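Local coordinates for protein type I modular polyketide synthase (PDB 6IYT) that probably selects an alpha-carboxylated extender unit such as ethylmalonyl from its CoA thioester and transfers the acyl group to the acyl carrier protein during salinomycin assembly, at residues 236-241 with 364-369; 261-266 with 276-281; 267-272 with 293-298. All coordinates share one frame; numbering follows the deposited sequence.

From the N terminus, segment 236-241 comes first, on helix 228-245. It waits for its partner until 364-369, so contact 1 closes the longest loop. Contacts 2 and 3 are nested inside that loop. The end of helix 259-266 meets strand 276-283 in contact 2. The turn just after that helix, 267-272, meets helix 293-305 in contact 3, so the segments of these two contacts alternate and cross. They also touch: Asn270 and Phe269 both reach Leu276. Contacts 2 and 3 tie together the two helices and the sheet of the small ferredoxin-like subdomain. Contact 1 joins two helices near the probable nucleophile elbow; its centre is about 23 Å from that of contact 2 and about 25 Å from that of contact 3.

Contact 1. Residues 236-241 with 364-369; sequences VLRSQL and SYWFEN
This is a buried polar contact between two helices, made mainly by Arg238 of helix 228-245 and Asn369 of helix 363-371. It sits close to the probable nucleophile elbow around Ser213. The helix backbones stay well apart, with the CA atoms of Arg238 and Trp366 9.0 Å from each other. Arg238 spans the gap with a long chain that bends at chi3 (70°). Its end then presents both terminal nitrogens to one oxygen. Arg238 NH1 donates to Asn369 OD1 at 2.8 Å, and Arg238 NH2 to the same oxygen at 2.9 Å. Both bonds are bent at the hydrogen. NH2 comes in nearly along the C=O axis, while NH1 is tilted out of the carbonyl plane. The guanidinium and amide planes are only 16° apart, so the two groups lie almost flat with each other. Trp366 flanks this pair. Its CE3 is 4.1 Å from Arg238 NH1, which lies at the edge of the indole, near the ring plane. The carbonyl O of Trp366 also lies near the guanidinium plane, 2.9 Å from Arg238 NH1. The amide rotation is fixed from its other end too, because Asn369 ND2 donates to Glu216 OE2 and to Ser213 O. In malonyl-type acyltransferases, an arginine at this place after the elbow pairs with the substrate carboxylate. Arg238 probably does the same, with Asn369 as a second-shell residue that positions it. Helix 215-223 packs beside the contact, its Ile217 touching both Arg238 and Trp366. Helix 328-334 takes Leu241 and Phe367 of the same two helices.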
loop_
_atom_site.group_PDB
_atom_site.type_symbol
_atom_site.label_atom_id
_atom_site.label_comp_id
_atom_site.label_asym_id
_atom_site.label_seq_id
_atom_site.Cartn_x
_atom_site.Cartn_y
_atom_site.Cartn_z
ATOM N N VAL A 236 15.255 -7.327 8.730
ATOM C CA VAL A 236 16.000 -8.560 8.503
ATOM C C VAL A 236 16.186 -9.315 9.818
ATOM O O VAL A 236 15.863 -10.482 9.916
ATOM C CB VAL A 236 17.378 -8.301 7.859
ATOM C CG1 VAL A 236 18.233 -9.590 7.882
ATOM C CG2 VAL A 236 17.213 -7.823 6.426
ATOM N N LEU A 237 16.660 -8.644 10.846
ATOM C CA LEU A 237 17.004 -9.353 12.074
ATOM C C LEU A 237 15.777 -9.821 12.817
ATOM O O LEU A 237 15.783 -10.896 13.391
ATOM C CB LEU A 237 17.857 -8.495 12.985
ATOM C CG LEU A 237 19.268 -8.217 12.498
ATOM C CD1 LEU A 237 19.983 -7.346 13.537
ATOM C CD2 LEU A 237 20.046 -9.498 12.217
ATOM N N ARG A 238 14.762 -8.977 12.905
ATOM C CA ARG A 238 13.560 -9.373 13.580
ATOM C C ARG A 238 12.873 -10.551 12.895
ATOM O O ARG A 238 12.459 -11.488 13.557
ATOM C CB ARG A 238 12.602 -8.223 13.755
ATOM C CG ARG A 238 11.655 -8.494 14.911
ATOM C CD ARG A 238 10.835 -7.263 15.273
ATOM N NE ARG A 238 9.851 -6.942 14.239
ATOM C CZ ARG A 238 8.982 -5.941 14.350
ATOM N NH1 ARG A 238 9.027 -5.162 15.413
ATOM N NH2 ARG A 238 8.035 -5.756 13.421
ATOM N N SER A 239 12.770 -10.521 11.556
ATOM C CA SER A 239 12.134 -11.622 10.848
ATOM C C SER A 239 12.950 -12.917 10.942
ATOM O O SER A 239 12.384 -13.996 11.055
ATOM C CB SER A 239 11.810 -11.264 9.385
ATOM O OG SER A 239 12.968 -10.999 8.602
ATOM N N GLN A 240 14.271 -12.802 10.947
ATOM C CA GLN A 240 15.134 -13.988 11.187
ATOM C C GLN A 240 14.918 -14.562 12.589
ATOM O O GLN A 240 14.790 -15.780 12.764
ATOM C CB GLN A 240 16.601 -13.634 11.007
ATOM C CG GLN A 240 17.522 -14.842 11.094
ATOM C CD GLN A 240 17.240 -15.869 10.021
ATOM O OE1 GLN A 240 17.378 -15.582 8.804
ATOM N NE2 GLN A 240 16.944 -17.091 10.433
ATOM N N LEU A 241 14.763 -13.693 13.580
ATOM C CA LEU A 241 14.511 -14.203 14.971
ATOM C C LEU A 241 13.204 -14.970 15.006
ATOM O O LEU A 241 13.114 -16.076 15.574
ATOM C CB LEU A 241 14.468 -13.074 15.974
ATOM C CG LEU A 241 14.184 -13.481 17.405
ATOM C CD1 LEU A 241 15.273 -14.381 17.937
ATOM C CD2 LEU A 241 14.016 -12.246 18.272
ATOM N N SER A 364 13.329 -0.610 22.230
ATOM C CA SER A 364 12.141 -0.833 23.074
ATOM C C SER A 364 10.863 -0.633 22.293
ATOM O O SER A 364 9.874 -1.391 22.446
ATOM C CB SER A 364 12.150 0.096 24.297
ATOM O OG SER A 364 13.035 -0.422 25.284
ATOM N N TYR A 365 10.864 0.360 21.431
ATOM C CA TYR A 365 9.709 0.561 20.522
ATOM C C TYR A 365 9.484 -0.624 19.600
ATOM O O TYR A 365 8.368 -1.056 19.433
ATOM C CB TYR A 365 9.871 1.811 19.702
ATOM C CG TYR A 365 8.654 2.121 18.897
ATOM C CD1 TYR A 365 7.574 2.797 19.467
ATOM C CD2 TYR A 365 8.515 1.633 17.609
ATOM C CE1 TYR A 365 6.402 3.001 18.757
ATOM C CE2 TYR A 365 7.325 1.778 16.911
ATOM C CZ TYR A 365 6.328 2.568 17.436
ATOM O OH TYR A 365 5.150 2.676 16.769
ATOM N N TRP A 366 10.544 -1.153 19.006
ATOM C CA TRP A 366 10.399 -2.241 18.077
ATOM C C TRP A 366 10.018 -3.557 18.761
ATOM O O TRP A 366 9.243 -4.327 18.199
ATOM C CB TRP A 366 11.622 -2.405 17.214
ATOM C CG TRP A 366 11.837 -1.242 16.308
ATOM C CD1 TRP A 366 12.834 -0.310 16.399
ATOM C CD2 TRP A 366 10.933 -0.767 15.305
ATOM N NE1 TRP A 366 12.608 0.713 15.528
ATOM C CE2 TRP A 366 11.419 0.491 14.875
ATOM C CE3 TRP A 366 9.698 -1.210 14.833
ATOM C CZ2 TRP A 366 10.768 1.250 13.927
ATOM C CZ3 TRP A 366 9.048 -0.458 13.847
ATOM C CH2 TRP A 366 9.597 0.742 13.390
ATOM N N PHE A 367 10.333 -3.686 20.057
ATOM C CA PHE A 367 9.740 -4.748 20.832
ATOM C C PHE A 367 8.230 -4.543 21.016
ATOM O O PHE A 367 7.454 -5.435 20.758
ATOM C CB PHE A 367 10.383 -4.907 22.188
ATOM C CG PHE A 367 9.689 -5.930 23.046
ATOM C CD1 PHE A 367 9.800 -7.273 22.742
ATOM C CD2 PHE A 367 8.776 -5.539 23.995
ATOM C CE1 PHE A 367 9.058 -8.223 23.444
ATOM C CE2 PHE A 367 8.068 -6.486 24.756
ATOM C CZ PHE A 367 8.204 -7.829 24.459
ATOM N N GLU A 368 7.823 -3.355 21.454
ATOM C CA GLU A 368 6.398 -3.075 21.642
ATOM C C GLU A 368 5.637 -3.242 20.327
ATOM O O GLU A 368 4.521 -3.766 20.303
ATOM C CB GLU A 368 6.207 -1.663 22.177
ATOM C CG GLU A 368 6.732 -1.444 23.594
ATOM C CD GLU A 368 6.005 -2.274 24.625
ATOM O OE1 GLU A 368 4.743 -2.207 24.661
ATOM O OE2 GLU A 368 6.701 -2.945 25.450
ATOM N N ASN A 369 6.250 -2.819 19.227
ATOM C CA ASN A 369 5.615 -2.961 17.908
ATOM C C ASN A 369 5.257 -4.418 17.578
ATOM O O ASN A 369 4.187 -4.674 17.025
ATOM C CB ASN A 369 6.508 -2.364 16.845
ATOM C CG ASN A 369 6.116 -2.770 15.449
ATOM O OD1 ASN A 369 6.586 -3.817 14.929
ATOM N ND2 ASN A 369 5.377 -1.921 14.787
#

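Contact 2. Residues 261-266 with 276-281; sequences EVEARI and LSIAGN
The contact belongs to the first beta-alpha-beta unit of the small ferredoxin-like subdomain, where Ile266, Val262 and Glu263 of helix 259-266 meet Leu276 and Ile278 of strand 276-283. The two short segments run nearly antiparallel, at 160°, with axes 8.9 Å apart. This is close packing of a helix on one face of a sheet. Ile266 packs against the strand backbone. Its CG1 lies between the backbone N and the carbonyl carbon (chi1 63°), which sends the longer branch toward the strand backbone. There Ile266 CD1 rests 3.7 Å from Leu276 O and also touches Ser277 CA. The other branch meets a side chain: Ile266 CG2 is 4.0 Å from Leu276 CD1. One turn earlier, Val262 packs more loosely, with its CB 4.3 Å from Ile278 CD1.

Glu263 starts out to the side of the strand, but its chain folds at chi2 (-70°) and brings the carboxylate over. Glu263 OE1 comes within 3.6 Å of Ile278 CD1. The same oxygen accepts a hydrogen bond from a water, 2.7 Å from Glu263 OE1. That water in turn accepts from Ile278 N at 2.9 Å. The bridge satisfies a strand N-H at the partly open margin of the packing. Val262 is covered further by Val287 and Val289 of strand 286-291, and Ile266 by Leu299 of helix 293-305.

Just beyond the contact, Ala279 and Gly280 both face Thr288 in a classic beta bulge. Strand 276-283 is parallel to strand 251-255, with strand 286-291 between them. A helix that links two such strands and packs on one face of the sheet is the split beta-alpha-beta arrangement of ferredoxin-like folds.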
loop_
_atom_site.group_PDB
_atom_site.type_symbol
_atom_site.label_atom_id
_atom_site.label_comp_id
_atom_site.label_asym_id
_atom_site.label_seq_id
_atom_site.Cartn_x
_atom_site.Cartn_y
_atom_site.Cartn_z
ATOM N N GLU A 261 -17.297 -9.663 19.478
ATOM C CA GLU A 261 -17.788 -10.947 19.044
ATOM C C GLU A 261 -16.650 -11.972 19.001
ATOM O O GLU A 261 -16.830 -13.118 19.350
ATOM C CB GLU A 261 -18.452 -10.829 17.662
ATOM C CG GLU A 261 -19.875 -11.367 17.603
ATOM C CD GLU A 261 -20.865 -10.413 16.917
ATOM O OE1 GLU A 261 -20.486 -9.755 15.924
ATOM O OE2 GLU A 261 -22.055 -10.405 17.319
ATOM N N VAL A 262 -15.488 -11.566 18.517
ATOM C CA VAL A 262 -14.353 -12.477 18.456
ATOM C C VAL A 262 -13.851 -12.887 19.869
ATOM O O VAL A 262 -13.589 -14.063 20.112
ATOM C CB VAL A 262 -13.197 -11.892 17.642
ATOM C CG1 VAL A 262 -12.020 -12.835 17.670
ATOM C CG2 VAL A 262 -13.644 -11.662 16.212
ATOM N N GLU A 263 -13.771 -11.923 20.794
ATOM C CA GLU A 263 -13.477 -12.216 22.216
ATOM C C GLU A 263 -14.389 -13.319 22.765
ATOM O O GLU A 263 -13.927 -14.250 23.451
ATOM C CB GLU A 263 -13.614 -10.953 23.080
ATOM C CG GLU A 263 -12.526 -9.913 22.887
ATOM C CD GLU A 263 -11.157 -10.342 23.436
ATOM O OE1 GLU A 263 -10.189 -9.534 23.292
ATOM O OE2 GLU A 263 -11.045 -11.456 24.039
ATOM N N ALA A 264 -15.676 -13.228 22.454
ATOM C CA ALA A 264 -16.651 -14.229 22.931
ATOM C C ALA A 264 -16.317 -15.602 22.382
ATOM O O ALA A 264 -16.390 -16.613 23.093
ATOM C CB ALA A 264 -18.064 -13.828 22.522
ATOM N N ARG A 265 -15.847 -15.637 21.154
ATOM C CA ARG A 265 -15.588 -16.897 20.496
ATOM C C ARG A 265 -14.257 -17.517 20.873
ATOM O O ARG A 265 -14.104 -18.709 20.792
ATOM C CB ARG A 265 -15.677 -16.722 18.978
ATOM C CG ARG A 265 -17.068 -16.281 18.500
ATOM C CD ARG A 265 -17.492 -16.993 17.232
ATOM N NE ARG A 265 -18.699 -16.423 16.572
ATOM C CZ ARG A 265 -19.397 -15.345 16.990
ATOM N NH1 ARG A 265 -20.467 -14.961 16.312
ATOM N NH2 ARG A 265 -19.067 -14.678 18.090
ATOM N N ILE A 266 -13.288 -16.715 21.319
ATOM C CA ILE A 266 -11.972 -17.306 21.660
ATOM C C ILE A 266 -11.831 -17.711 23.150
ATOM O O ILE A 266 -10.902 -18.408 23.522
ATOM C CB ILE A 266 -10.795 -16.402 21.245
ATOM C CG1 ILE A 266 -10.828 -15.094 21.986
ATOM C CG2 ILE A 266 -10.791 -16.189 19.733
ATOM C CD1 ILE A 266 -9.567 -14.269 21.798
ATOM N N LEU A 276 -5.154 -17.995 22.180
ATOM C CA LEU A 276 -5.527 -17.086 21.128
ATOM C C LEU A 276 -5.800 -15.711 21.729
ATOM O O LEU A 276 -6.323 -15.586 22.863
ATOM C CB LEU A 276 -6.814 -17.564 20.423
ATOM C CG LEU A 276 -6.780 -18.908 19.716
ATOM C CD1 LEU A 276 -8.110 -19.122 19.044
ATOM C CD2 LEU A 276 -5.654 -18.952 18.686
ATOM N N SER A 277 -5.533 -14.676 20.960
ATOM C CA SER A 277 -5.763 -13.321 21.426
ATOM C C SER A 277 -5.894 -12.370 20.290
ATOM O O SER A 277 -5.437 -12.629 19.200
ATOM C CB SER A 277 -4.645 -12.857 22.374
ATOM O OG SER A 277 -3.419 -12.902 21.756
ATOM N N ILE A 278 -6.624 -11.305 20.500
ATOM C CA ILE A 278 -6.800 -10.354 19.427
ATOM C C ILE A 278 -5.487 -9.616 19.190
ATOM O O ILE A 278 -4.872 -9.033 20.150
ATOM C CB ILE A 278 -7.948 -9.382 19.729
ATOM C CG1 ILE A 278 -9.282 -10.138 19.652
ATOM C CG2 ILE A 278 -7.923 -8.214 18.777
ATOM C CD1 ILE A 278 -10.490 -9.248 19.686
ATOM N N ALA A 279 -5.032 -9.674 17.927
ATOM C CA ALA A 279 -3.710 -9.180 17.520
ATOM C C ALA A 279 -3.789 -7.834 16.823
ATOM O O ALA A 279 -2.771 -7.168 16.645
ATOM C CB ALA A 279 -3.046 -10.182 16.588
ATOM N N GLY A 280 -4.988 -7.413 16.450
ATOM C CA GLY A 280 -5.150 -6.173 15.707
ATOM C C GLY A 280 -6.598 -5.761 15.611
ATOM O O GLY A 280 -7.461 -6.580 15.411
ATOM N N ASN A 281 -6.820 -4.468 15.611
ATOM C CA ASN A 281 -8.118 -3.901 15.252
ATOM C C ASN A 281 -7.989 -3.048 14.022
ATOM O O ASN A 281 -7.336 -2.012 14.065
ATOM C CB ASN A 281 -8.655 -3.045 16.400
ATOM C CG ASN A 281 -8.913 -3.850 17.646
ATOM O OD1 ASN A 281 -10.004 -4.383 17.837
ATOM N ND2 ASN A 281 -7.901 -4.000 18.463
HETATM O O HOH W 1 -7.774 -10.725 23.117
#

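Contact 3. Residues 267-272 with 293-298; sequences ARFNGD and VAALEE
Glu298 of helix 293-305 meets Arg268 and Phe269, which lie in the turn after helix 259-266. Its CB points toward the turn, and the chain runs out extended, with CG anti to the backbone N (chi1 -174°). Glu298 CG passes 4.1 Å from Arg268 NH2. The next atom, Glu298 CD, lies 3.8 Å from Phe269 CE1. The two carboxylate oxygens then part company. Glu298 OE2 sits at the edge of the Phe269 ring, near its plane and 3.5 Å from CE1, with ring and carboxylate planes 71° apart. Glu298 OE1 takes the salt bridge: Arg268 NH1 and NH2 each lie 3.1 Å from it. Both nitrogens come from the same side, above the carboxylate plane, while the oxygen stays in the guanidinium plane. In the ferredoxin-like subdomain this fastens the turn between the first helix and second strand to the second helix. Arg268 NH2 has another salt bridge one turn along that helix, to Glu302. Phe269 CZ lies over a face of the guanidinium, offset toward its rim. On the buried side, Phe269 CD1 packs 3.7 Å from Ala295 CB, and Leu276 of the sheet touches both residues.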
loop_
_atom_site.group_PDB
_atom_site.type_symbol
_atom_site.label_atom_id
_atom_site.label_comp_id
_atom_site.label_asym_id
_atom_site.label_seq_id
_atom_site.Cartn_x
_atom_site.Cartn_y
_atom_site.Cartn_z
ATOM N N ALA A 267 -12.741 -17.245 23.990
ATOM C CA ALA A 267 -12.625 -17.505 25.438
ATOM C C ALA A 267 -12.456 -18.996 25.742
ATOM O O ALA A 267 -11.664 -19.379 26.590
ATOM C CB ALA A 267 -13.846 -16.958 26.147
ATOM N N ARG A 268 -13.134 -19.851 24.980
ATOM C CA ARG A 268 -13.108 -21.253 25.284
ATOM C C ARG A 268 -11.757 -21.882 25.084
ATOM O O ARG A 268 -11.511 -22.966 25.578
ATOM C CB ARG A 268 -14.164 -22.008 24.501
ATOM C CG ARG A 268 -13.917 -22.113 22.996
ATOM C CD ARG A 268 -14.996 -22.976 22.366
ATOM N NE ARG A 268 -14.875 -23.024 20.913
ATOM C CZ ARG A 268 -14.172 -23.924 20.258
ATOM N NH1 ARG A 268 -13.464 -24.825 20.927
ATOM N NH2 ARG A 268 -14.130 -23.888 18.933
ATOM N N PHE A 269 -10.837 -21.160 24.403
ATOM C CA PHE A 269 -9.501 -21.681 24.155
ATOM C C PHE A 269 -8.530 -21.295 25.257
ATOM O O PHE A 269 -7.445 -21.820 25.313
ATOM C CB PHE A 269 -8.940 -21.165 22.781
ATOM C CG PHE A 269 -9.676 -21.692 21.581
ATOM C CD1 PHE A 269 -9.267 -22.852 20.958
ATOM C CD2 PHE A 269 -10.699 -20.958 20.999
ATOM C CE1 PHE A 269 -9.866 -23.276 19.784
ATOM C CE2 PHE A 269 -11.365 -21.423 19.870
ATOM C CZ PHE A 269 -10.957 -22.604 19.278
ATOM N N ASN A 270 -8.917 -20.338 26.102
ATOM C CA ASN A 270 -7.967 -19.599 26.917
ATOM C C ASN A 270 -8.178 -19.829 28.414
ATOM O O ASN A 270 -7.951 -18.927 29.220
ATOM C CB ASN A 270 -8.079 -18.106 26.612
ATOM C CG ASN A 270 -7.642 -17.778 25.192
ATOM O OD1 ASN A 270 -6.811 -18.475 24.639
ATOM N ND2 ASN A 270 -8.125 -16.634 24.644
ATOM N N GLY A 271 -8.757 -20.970 28.749
ATOM C CA GLY A 271 -9.098 -21.282 30.150
ATOM C C GLY A 271 -7.881 -21.407 31.041
ATOM O O GLY A 271 -7.930 -21.042 32.232
ATOM N N ASP A 272 -6.778 -21.912 30.473
ATOM C CA ASP A 272 -5.598 -22.278 31.242
ATOM C C ASP A 272 -4.425 -21.307 31.004
ATOM O O ASP A 272 -3.598 -21.087 31.883
ATOM C CB ASP A 272 -5.168 -23.696 30.865
ATOM C CG ASP A 272 -4.157 -24.267 31.825
ATOM O OD1 ASP A 272 -4.097 -23.786 32.986
ATOM O OD2 ASP A 272 -3.419 -25.197 31.428
ATOM N N VAL A 293 -1.373 -22.561 16.158
ATOM C CA VAL A 293 -1.893 -22.847 14.812
ATOM C C VAL A 293 -3.149 -23.721 14.852
ATOM O O VAL A 293 -4.134 -23.425 14.186
ATOM C CB VAL A 293 -0.827 -23.529 13.935
ATOM C CG1 VAL A 293 -1.422 -23.925 12.577
ATOM C CG2 VAL A 293 0.361 -22.602 13.756
ATOM N N ALA A 294 -3.112 -24.788 15.636
ATOM C CA ALA A 294 -4.251 -25.720 15.684
ATOM C C ALA A 294 -5.522 -25.021 16.154
ATOM O O ALA A 294 -6.587 -25.132 15.513
ATOM C CB ALA A 294 -3.930 -26.897 16.586
ATOM N N ALA A 295 -5.409 -24.268 17.234
ATOM C CA ALA A 295 -6.537 -23.492 17.767
ATOM C C ALA A 295 -7.010 -22.454 16.751
ATOM O O ALA A 295 -8.233 -22.220 16.556
ATOM C CB ALA A 295 -6.123 -22.819 19.054
ATOM N N LEU A 296 -6.046 -21.808 16.097
ATOM C CA LEU A 296 -6.369 -20.779 15.128
ATOM C C LEU A 296 -7.135 -21.347 13.952
ATOM O O LEU A 296 -8.138 -20.766 13.495
ATOM C CB LEU A 296 -5.089 -20.110 14.644
ATOM C CG LEU A 296 -5.297 -18.790 13.925
ATOM C CD1 LEU A 296 -5.838 -17.720 14.869
ATOM C CD2 LEU A 296 -3.979 -18.344 13.305
ATOM N N GLU A 297 -6.676 -22.470 13.449
ATOM C CA GLU A 297 -7.379 -23.172 12.357
ATOM C C GLU A 297 -8.768 -23.653 12.760
ATOM O O GLU A 297 -9.701 -23.602 11.957
ATOM C CB GLU A 297 -6.524 -24.330 11.847
ATOM C CG GLU A 297 -5.254 -23.835 11.155
ATOM C CD GLU A 297 -4.330 -24.960 10.691
ATOM O OE1 GLU A 297 -4.463 -26.096 11.199
ATOM O OE2 GLU A 297 -3.416 -24.679 9.870
ATOM N N GLU A 298 -8.905 -24.107 13.997
ATOM C CA GLU A 298 -10.206 -24.512 14.530
ATOM C C GLU A 298 -11.187 -23.320 14.568
ATOM O O GLU A 298 -12.314 -23.426 14.082
ATOM C CB GLU A 298 -10.056 -25.162 15.942
ATOM C CG GLU A 298 -11.367 -25.741 16.473
ATOM C CD GLU A 298 -11.303 -26.254 17.910
ATOM O OE1 GLU A 298 -12.403 -26.446 18.493
ATOM O OE2 GLU A 298 -10.185 -26.525 18.430
#